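Local coordinates for putative type VI secretion protein (Escherichia coli, PDB 6SKI), which probably acts as a phospholipase effector of the type VI secretion system, and is captured here bound to the VgrG spike that loads it, at residues I107-D112 against A431-E436; L37-F42 against A122-Y127. All blocks are in the same frame, centred on the assembly; numbering follows the deposited sequence.

Interaction 1: residues I107-D112 against A431-E436; sequences ILYHPD and AGVLFE
A single beta bridge joins two post-helical loops in this contact, where the chain leaving helix 101-108 meets the chain leaving helix 416-431. The second exit begins with a Schellman motif, Gly432 taking the positive phi that ends the helix. Tyr109 and Phe435 are the bridged pair, and their flanking residues supply the bonds. Glu436 N donates to Leu108 O over 2.6 Å, in the plane of the carbonyl and nearly straight, while His110 N reaches Leu434 O over 3.1 Å from above the carbonyl plane. Leu108 O also faces the CA-H of Phe435.

The two aromatic side chains leave the bridge differently. Tyr109 has CG anti to its backbone N (chi1 -166°), whereas Phe435 has CG anti to its carbonyl carbon (chi1 -84°). They meet as a T-shaped pair, the edge of Tyr109 directed at the face of Phe435, with centroids 5.7 Å apart and planes at 83°. Further out along the tyrosine ring, Val433 CG1 touches Tyr109 CE1 at 3.4 Å, the two side chains crossing at about a right angle. Leu108 CB packs on Phe435 CD1 at 3.9 Å.

Beside the bridge, Glu436 bends at chi2 and brings OE2 to the edge of the His110 imidazole, 3.1 Å from CD2. Because OE2 lies in the imidazole plane, the CD2 hydrogen probably points at it, while the carboxylate itself stands nearly perpendicular to the ring.

Tyr109 OH hydrogen-bonds Asp192 on strand 184-195. Phe435 rests on Leu425 and Ala428 of helix 416-431, and Val433 also touches Phe240 of strand 237-243, so the bridge ties a late helix exit onto the central sheet.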
ATOM      1  N   ILE A 107      -4.670 -13.377  -1.213  1.00 44.09           N
ATOM      2  CA  ILE A 107      -5.189 -14.603  -1.814  1.00 44.09           C
ATOM      3  C   ILE A 107      -4.534 -15.832  -1.197  1.00 44.09           C
ATOM      4  O   ILE A 107      -5.171 -16.883  -1.063  1.00 44.09           O
ATOM      5  CB  ILE A 107      -4.993 -14.568  -3.344  1.00 44.09           C
ATOM      6  CG1 ILE A 107      -5.799 -13.431  -3.973  1.00 44.09           C
ATOM      7  CG2 ILE A 107      -5.375 -15.895  -3.969  1.00 44.09           C
ATOM      8  CD1 ILE A 107      -7.155 -13.214  -3.349  1.00 44.09           C
ATOM      9  N   LEU A 108      -3.275 -15.716  -0.779  1.00 44.20           N
ATOM     10  CA  LEU A 108      -2.524 -16.855  -0.274  1.00 44.20           C
ATOM     11  C   LEU A 108      -2.548 -16.970   1.239  1.00 44.20           C
ATOM     12  O   LEU A 108      -2.252 -18.046   1.765  1.00 44.20           O
ATOM     13  CB  LEU A 108      -1.066 -16.777  -0.738  1.00 44.20           C
ATOM     14  CG  LEU A 108      -0.790 -17.139  -2.192  1.00 44.20           C
ATOM     15  CD1 LEU A 108       0.657 -16.853  -2.526  1.00 44.20           C
ATOM     16  CD2 LEU A 108      -1.118 -18.593  -2.437  1.00 44.20           C
ATOM     17  N   TYR A 109      -2.869 -15.890   1.942  1.00 43.55           N
ATOM     18  CA  TYR A 109      -3.070 -15.954   3.382  1.00 43.55           C
ATOM     19  C   TYR A 109      -4.119 -17.006   3.694  1.00 43.55           C
ATOM     20  O   TYR A 109      -5.249 -16.927   3.204  1.00 43.55           O
ATOM     21  CB  TYR A 109      -3.512 -14.590   3.899  1.00 43.55           C
ATOM     22  CG  TYR A 109      -3.438 -14.415   5.393  1.00 43.55           C
ATOM     23  CD1 TYR A 109      -2.244 -14.102   6.015  1.00 43.55           C
ATOM     24  CD2 TYR A 109      -4.568 -14.545   6.181  1.00 43.55           C
ATOM     25  CE1 TYR A 109      -2.181 -13.926   7.374  1.00 43.55           C
ATOM     26  CE2 TYR A 109      -4.512 -14.373   7.540  1.00 43.55           C
ATOM     27  CZ  TYR A 109      -3.315 -14.066   8.131  1.00 43.55           C
ATOM     28  OH  TYR A 109      -3.250 -13.895   9.491  1.00 43.55           O
ATOM     29  N   HIS A 110      -3.742 -17.997   4.487  1.00 46.15           N
ATOM     30  CA  HIS A 110      -4.652 -19.091   4.774  1.00 46.15           C
ATOM     31  C   HIS A 110      -5.846 -18.580   5.572  1.00 46.15           C
ATOM     32  O   HIS A 110      -5.666 -18.054   6.678  1.00 46.15           O
ATOM     33  CB  HIS A 110      -3.935 -20.190   5.549  1.00 46.15           C
ATOM     34  CG  HIS A 110      -4.802 -21.367   5.859  1.00 46.15           C
ATOM     35  ND1 HIS A 110      -5.091 -21.758   7.148  1.00 46.15           N
ATOM     36  CD2 HIS A 110      -5.455 -22.231   5.048  1.00 46.15           C
ATOM     37  CE1 HIS A 110      -5.881 -22.816   7.117  1.00 46.15           C
ATOM     38  NE2 HIS A 110      -6.117 -23.123   5.855  1.00 46.15           N
ATOM     39  N   PRO A 111      -7.066 -18.705   5.055  1.00 47.08           N
ATOM     40  CA  PRO A 111      -8.236 -18.296   5.834  1.00 47.08           C
ATOM     41  C   PRO A 111      -8.850 -19.447   6.614  1.00 47.08           C
ATOM     42  O   PRO A 111      -8.926 -20.575   6.117  1.00 47.08           O
ATOM     43  CB  PRO A 111      -9.182 -17.775   4.752  1.00 47.08           C
ATOM     44  CG  PRO A 111      -8.918 -18.704   3.607  1.00 47.08           C
ATOM     45  CD  PRO A 111      -7.449 -19.102   3.690  1.00 47.08           C
ATOM     46  N   ASP A 112      -9.283 -19.179   7.837  1.00 51.32           N
ATOM     47  CA  ASP A 112     -10.038 -20.142   8.623  1.00 51.32           C
ATOM     48  C   ASP A 112     -11.489 -19.691   8.680  1.00 51.32           C
ATOM     49  O   ASP A 112     -11.768 -18.530   8.994  1.00 51.32           O
ATOM     50  CB  ASP A 112      -9.460 -20.277  10.031  1.00 51.32           C
ATOM     51  CG  ASP A 112      -8.284 -21.227  10.083  1.00 51.32           C
ATOM     52  OD1 ASP A 112      -8.493 -22.445   9.907  1.00 51.32           O
ATOM     53  OD2 ASP A 112      -7.147 -20.759  10.290  1.00 51.32           O
ATOM     54  N   ALA A 431       7.917 -16.072  10.513  1.00 43.92           N
ATOM     55  CA  ALA A 431       7.273 -15.423  11.647  1.00 43.92           C
ATOM     56  C   ALA A 431       6.141 -16.245  12.247  1.00 43.92           C
ATOM     57  O   ALA A 431       5.665 -15.903  13.333  1.00 43.92           O
ATOM     58  CB  ALA A 431       6.736 -14.056  11.237  1.00 43.92           C
ATOM     59  N   GLY A 432       5.695 -17.301  11.575  1.00 43.20           N
ATOM     60  CA  GLY A 432       4.602 -18.125  12.058  1.00 43.20           C
ATOM     61  C   GLY A 432       3.340 -18.022  11.235  1.00 43.20           C
ATOM     62  O   GLY A 432       2.388 -18.767  11.498  1.00 43.20           O
ATOM     63  N   VAL A 433       3.290 -17.131  10.247  1.00 42.52           N
ATOM     64  CA  VAL A 433       2.090 -16.957   9.442  1.00 42.52           C
ATOM     65  C   VAL A 433       1.902 -18.156   8.527  1.00 42.52           C
ATOM     66  O   VAL A 433       2.865 -18.700   7.975  1.00 42.52           O
ATOM     67  CB  VAL A 433       2.182 -15.652   8.637  1.00 42.52           C
ATOM     68  CG1 VAL A 433       0.830 -15.274   8.105  1.00 42.52           C
ATOM     69  CG2 VAL A 433       2.736 -14.539   9.506  1.00 42.52           C
ATOM     70  N   LEU A 434       0.654 -18.575   8.361  1.00 43.14           N
ATOM     71  CA  LEU A 434       0.316 -19.702   7.505  1.00 43.14           C
ATOM     72  C   LEU A 434      -0.183 -19.180   6.168  1.00 43.14           C
ATOM     73  O   LEU A 434      -1.118 -18.376   6.117  1.00 43.14           O
ATOM     74  CB  LEU A 434      -0.738 -20.599   8.153  1.00 43.14           C
ATOM     75  CG  LEU A 434      -0.357 -21.207   9.496  1.00 43.14           C
ATOM     76  CD1 LEU A 434      -1.559 -21.890  10.109  1.00 43.14           C
ATOM     77  CD2 LEU A 434       0.794 -22.175   9.332  1.00 43.14           C
ATOM     78  N   PHE A 435       0.441 -19.646   5.094  1.00 43.21           N
ATOM     79  CA  PHE A 435       0.101 -19.253   3.739  1.00 43.21           C
ATOM     80  C   PHE A 435      -0.180 -20.501   2.925  1.00 43.21           C
ATOM     81  O   PHE A 435       0.482 -21.526   3.104  1.00 43.21           O
ATOM     82  CB  PHE A 435       1.234 -18.461   3.093  1.00 43.21           C
ATOM     83  CG  PHE A 435       1.226 -17.007   3.435  1.00 43.21           C
ATOM     84  CD1 PHE A 435       0.360 -16.141   2.801  1.00 43.21           C
ATOM     85  CD2 PHE A 435       2.077 -16.507   4.396  1.00 43.21           C
ATOM     86  CE1 PHE A 435       0.344 -14.806   3.117  1.00 43.21           C
ATOM     87  CE2 PHE A 435       2.064 -15.175   4.712  1.00 43.21           C
ATOM     88  CZ  PHE A 435       1.199 -14.322   4.071  1.00 43.21           C
ATOM     89  N   GLU A 436      -1.166 -20.419   2.044  1.00 48.88           N
ATOM     90  CA  GLU A 436      -1.388 -21.505   1.114  1.00 48.88           C
ATOM     91  C   GLU A 436      -0.187 -21.620   0.179  1.00 48.88           C
ATOM     92  O   GLU A 436       0.420 -20.611  -0.187  1.00 48.88           O
ATOM     93  CB  GLU A 436      -2.662 -21.270   0.310  1.00 48.88           C
ATOM     94  CG  GLU A 436      -3.906 -21.033   1.157  1.00 48.88           C
ATOM     95  CD  GLU A 436      -4.523 -22.310   1.701  1.00 48.88           C
ATOM     96  OE1 GLU A 436      -3.800 -23.312   1.878  1.00 48.88           O
ATOM     97  OE2 GLU A 436      -5.745 -22.307   1.958  1.00 48.88           O
TER

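Interaction 2: residues L37-F42 against A122-Y127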
ATOM      1  N   LEU A  37      -6.554 -16.227  17.539  1.00 46.97           N
ATOM      2  CA  LEU A  37      -7.099 -15.751  16.278  1.00 46.97           C
ATOM      3  C   LEU A  37      -6.198 -14.655  15.731  1.00 46.97           C
ATOM      4  O   LEU A  37      -5.988 -13.632  16.388  1.00 46.97           O
ATOM      5  CB  LEU A  37      -8.526 -15.241  16.454  1.00 46.97           C
ATOM      6  CG  LEU A  37      -9.218 -14.755  15.185  1.00 46.97           C
ATOM      7  CD1 LEU A  37      -9.324 -15.867  14.169  1.00 46.97           C
ATOM      8  CD2 LEU A  37     -10.586 -14.239  15.536  1.00 46.97           C
ATOM      9  N   THR A  38      -5.670 -14.873  14.535  1.00 44.07           N
ATOM     10  CA  THR A  38      -4.834 -13.900  13.854  1.00 44.07           C
ATOM     11  C   THR A  38      -5.628 -13.269  12.723  1.00 44.07           C
ATOM     12  O   THR A  38      -6.203 -13.980  11.894  1.00 44.07           O
ATOM     13  CB  THR A  38      -3.567 -14.550  13.305  1.00 44.07           C
ATOM     14  OG1 THR A  38      -3.123 -15.566  14.208  1.00 44.07           O
ATOM     15  CG2 THR A  38      -2.480 -13.517  13.138  1.00 44.07           C
ATOM     16  N   ILE A  39      -5.661 -11.943  12.691  1.00 43.08           N
ATOM     17  CA  ILE A  39      -6.331 -11.205  11.633  1.00 43.08           C
ATOM     18  C   ILE A  39      -5.261 -10.663  10.702  1.00 43.08           C
ATOM     19  O   ILE A  39      -4.419  -9.857  11.113  1.00 43.08           O
ATOM     20  CB  ILE A  39      -7.213 -10.080  12.191  1.00 43.08           C
ATOM     21  CG1 ILE A  39      -8.047 -10.598  13.363  1.00 43.08           C
ATOM     22  CG2 ILE A  39      -8.103  -9.522  11.100  1.00 43.08           C
ATOM     23  CD1 ILE A  39      -8.982  -9.573  13.947  1.00 43.08           C
ATOM     24  N   GLY A  40      -5.290 -11.113   9.455  1.00 42.27           N
ATOM     25  CA  GLY A  40      -4.344 -10.640   8.470  1.00 42.27           C
ATOM     26  C   GLY A  40      -4.799  -9.334   7.869  1.00 42.27           C
ATOM     27  O   GLY A  40      -5.804  -9.288   7.158  1.00 42.27           O
ATOM     28  N   ILE A  41      -4.068  -8.264   8.150  1.00 41.24           N
ATOM     29  CA  ILE A  41      -4.413  -6.930   7.683  1.00 41.24           C
ATOM     30  C   ILE A  41      -3.564  -6.649   6.458  1.00 41.24           C
ATOM     31  O   ILE A  41      -2.331  -6.702   6.521  1.00 41.24           O
ATOM     32  CB  ILE A  41      -4.191  -5.870   8.770  1.00 41.24           C
ATOM     33  CG1 ILE A  41      -4.592  -6.422  10.133  1.00 41.24           C
ATOM     34  CG2 ILE A  41      -5.013  -4.643   8.474  1.00 41.24           C
ATOM     35  CD1 ILE A  41      -6.078  -6.480  10.339  1.00 41.24           C
ATOM     36  N   PHE A  42      -4.221  -6.364   5.339  1.00 40.72           N
ATOM     37  CA  PHE A  42      -3.552  -6.224   4.053  1.00 40.72           C
ATOM     38  C   PHE A  42      -3.863  -4.839   3.511  1.00 40.72           C
ATOM     39  O   PHE A  42      -4.956  -4.603   2.988  1.00 40.72           O
ATOM     40  CB  PHE A  42      -4.005  -7.315   3.086  1.00 40.72           C
ATOM     41  CG  PHE A  42      -3.511  -8.680   3.451  1.00 40.72           C
ATOM     42  CD1 PHE A  42      -4.319  -9.556   4.144  1.00 40.72           C
ATOM     43  CD2 PHE A  42      -2.245  -9.093   3.089  1.00 40.72           C
ATOM     44  CE1 PHE A  42      -3.869 -10.804   4.483  1.00 40.72           C
ATOM     45  CE2 PHE A  42      -1.796 -10.346   3.424  1.00 40.72           C
ATOM     46  CZ  PHE A  42      -2.607 -11.199   4.122  1.00 40.72           C
ATOM     47  N   ALA A 122      -6.368 -19.898  14.622  1.00 47.53           N
ATOM     48  CA  ALA A 122      -7.151 -19.622  13.431  1.00 47.53           C
ATOM     49  C   ALA A 122      -6.639 -18.348  12.783  1.00 47.53           C
ATOM     50  O   ALA A 122      -6.017 -17.504  13.430  1.00 47.53           O
ATOM     51  CB  ALA A 122      -8.641 -19.486  13.751  1.00 47.53           C
ATOM     52  N   GLN A 123      -6.907 -18.221  11.489  1.00 44.94           N
ATOM     53  CA  GLN A 123      -6.505 -17.055  10.721  1.00 44.94           C
ATOM     54  C   GLN A 123      -7.687 -16.544   9.917  1.00 44.94           C
ATOM     55  O   GLN A 123      -8.386 -17.324   9.267  1.00 44.94           O
ATOM     56  CB  GLN A 123      -5.346 -17.376   9.784  1.00 44.94           C
ATOM     57  CG  GLN A 123      -3.984 -17.209  10.400  1.00 44.94           C
ATOM     58  CD  GLN A 123      -2.881 -17.512   9.423  1.00 44.94           C
ATOM     59  OE1 GLN A 123      -3.133 -17.763   8.248  1.00 44.94           O
ATOM     60  NE2 GLN A 123      -1.647 -17.481   9.899  1.00 44.94           N
ATOM     61  N   ILE A 124      -7.902 -15.235   9.967  1.00 43.99           N
ATOM     62  CA  ILE A 124      -8.850 -14.548   9.108  1.00 43.99           C
ATOM     63  C   ILE A 124      -8.110 -13.376   8.488  1.00 43.99           C
ATOM     64  O   ILE A 124      -7.095 -12.910   9.009  1.00 43.99           O
ATOM     65  CB  ILE A 124     -10.106 -14.078   9.868  1.00 43.99           C
ATOM     66  CG1 ILE A 124      -9.752 -12.971  10.855  1.00 43.99           C
ATOM     67  CG2 ILE A 124     -10.756 -15.238  10.591  1.00 43.99           C
ATOM     68  CD1 ILE A 124     -10.932 -12.444  11.615  1.00 43.99           C
ATOM     69  N   LYS A 125      -8.614 -12.904   7.355  1.00 42.19           N
ATOM     70  CA  LYS A 125      -7.866 -11.936   6.572  1.00 42.19           C
ATOM     71  C   LYS A 125      -8.762 -10.790   6.142  1.00 42.19           C
ATOM     72  O   LYS A 125      -9.984 -10.924   6.049  1.00 42.19           O
ATOM     73  CB  LYS A 125      -7.198 -12.587   5.355  1.00 42.19           C
ATOM     74  CG  LYS A 125      -8.121 -13.303   4.400  1.00 42.19           C
ATOM     75  CD  LYS A 125      -7.308 -14.235   3.527  1.00 42.19           C
ATOM     76  CE  LYS A 125      -8.096 -14.743   2.347  1.00 42.19           C
ATOM     77  NZ  LYS A 125      -7.449 -15.955   1.778  1.00 42.19           N
ATOM     78  N   THR A 126      -8.124  -9.654   5.894  1.00 45.08           N
ATOM     79  CA  THR A 126      -8.795  -8.407   5.586  1.00 45.08           C
ATOM     80  C   THR A 126      -8.000  -7.675   4.519  1.00 45.08           C
ATOM     81  O   THR A 126      -6.769  -7.669   4.544  1.00 45.08           O
ATOM     82  CB  THR A 126      -8.914  -7.531   6.831  1.00 45.08           C
ATOM     83  OG1 THR A 126      -9.414  -8.310   7.926  1.00 45.08           O
ATOM     84  CG2 THR A 126      -9.838  -6.403   6.573  1.00 45.08           C
ATOM     85  N   TYR A 127      -8.707  -7.049   3.585  1.00 44.91           N
ATOM     86  CA  TYR A 127      -8.078  -6.335   2.482  1.00 44.91           C
ATOM     87  C   TYR A 127      -8.538  -4.887   2.494  1.00 44.91           C
ATOM     88  O   TYR A 127      -9.739  -4.612   2.420  1.00 44.91           O
ATOM     89  CB  TYR A 127      -8.406  -6.991   1.143  1.00 44.91           C
ATOM     90  CG  TYR A 127      -7.760  -6.304  -0.034  1.00 44.91           C
ATOM     91  CD1 TYR A 127      -6.456  -6.599  -0.403  1.00 44.91           C
ATOM     92  CD2 TYR A 127      -8.453  -5.363  -0.778  1.00 44.91           C
ATOM     93  CE1 TYR A 127      -5.863  -5.974  -1.475  1.00 44.91           C
ATOM     94  CE2 TYR A 127      -7.867  -4.733  -1.849  1.00 44.91           C
ATOM     95  CZ  TYR A 127      -6.574  -5.042  -2.194  1.00 44.91           C
ATOM     96  OH  TYR A 127      -5.990  -4.413  -3.267  1.00 44.91           O
TER
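Ile124 shows how one branched side chain can span two residues of the adjacent strand. Its CB carries CG1 in the crowded position between backbone N and carbonyl carbon (chi1 68°), which leaves CG2 anti to the carbonyl carbon. CG2 meets Leu37 CD1 at 3.9 Å; CG1 lies 3.8 Å from Ile39 CG2 and equally near Thr38 O, and the chain then extends so that its tip, CD1, lies 3.8 Å from Ile39 CG1. The two isoleucines run side by side, pointing the same way. Thr126 follows on this face, with OG1 beside Ile39 CG2.

Strands 22-43 and 121-128 are parallel neighbours in the central sheet, consistent with the alpha/beta-hydrolase clan to which this phospholipase family belongs. They are joined by a beta-alpha-beta crossover whose connection includes helix 101-108. Thr38 and Gly40 each donate and accept in turn: Thr38 N binds Ala122 O, Ile124 N binds Thr38 O almost along the C=O axis at 2.9 Å, Gly40 N binds Ile124 O, and Thr126 N binds Gly40 O at a more bent 137°. The bond from Phe42 N to Thr126 O is weak.

On the other face Gly40 leaves room for the Phe42 ring, whose CE1 reaches Lys125 CB at 3.9 Å and whose edge meets Thr126 O. Leu105 of helix 101-108 packs on that ring, while Leu172 of helix 156-178 lies against Leu37 on the Ile124 face.

Interactions 1 and 2 have centres about 9 Å apart and meet where residues 107-112 run against 122-127. Asp112 N lies 2.5 Å from Gln123 O, a probable hydrogen bond, and the Asp112 carboxylate takes the Gln123 N-H in return. Lys125 NZ, 2.8 Å from Tyr109 O, probably bonds to the carbonyl just past the helix end. The aromatic pair of interaction 1 extends into interaction 2, where Tyr109 meets Phe42 edge to face. The Phe42 ring also meets that of Phe194 on strand 184-195, nearly parallel to it, and this strand leads toward Ser197, which with His310 and Asp245 has the geometry of a probable catalytic triad.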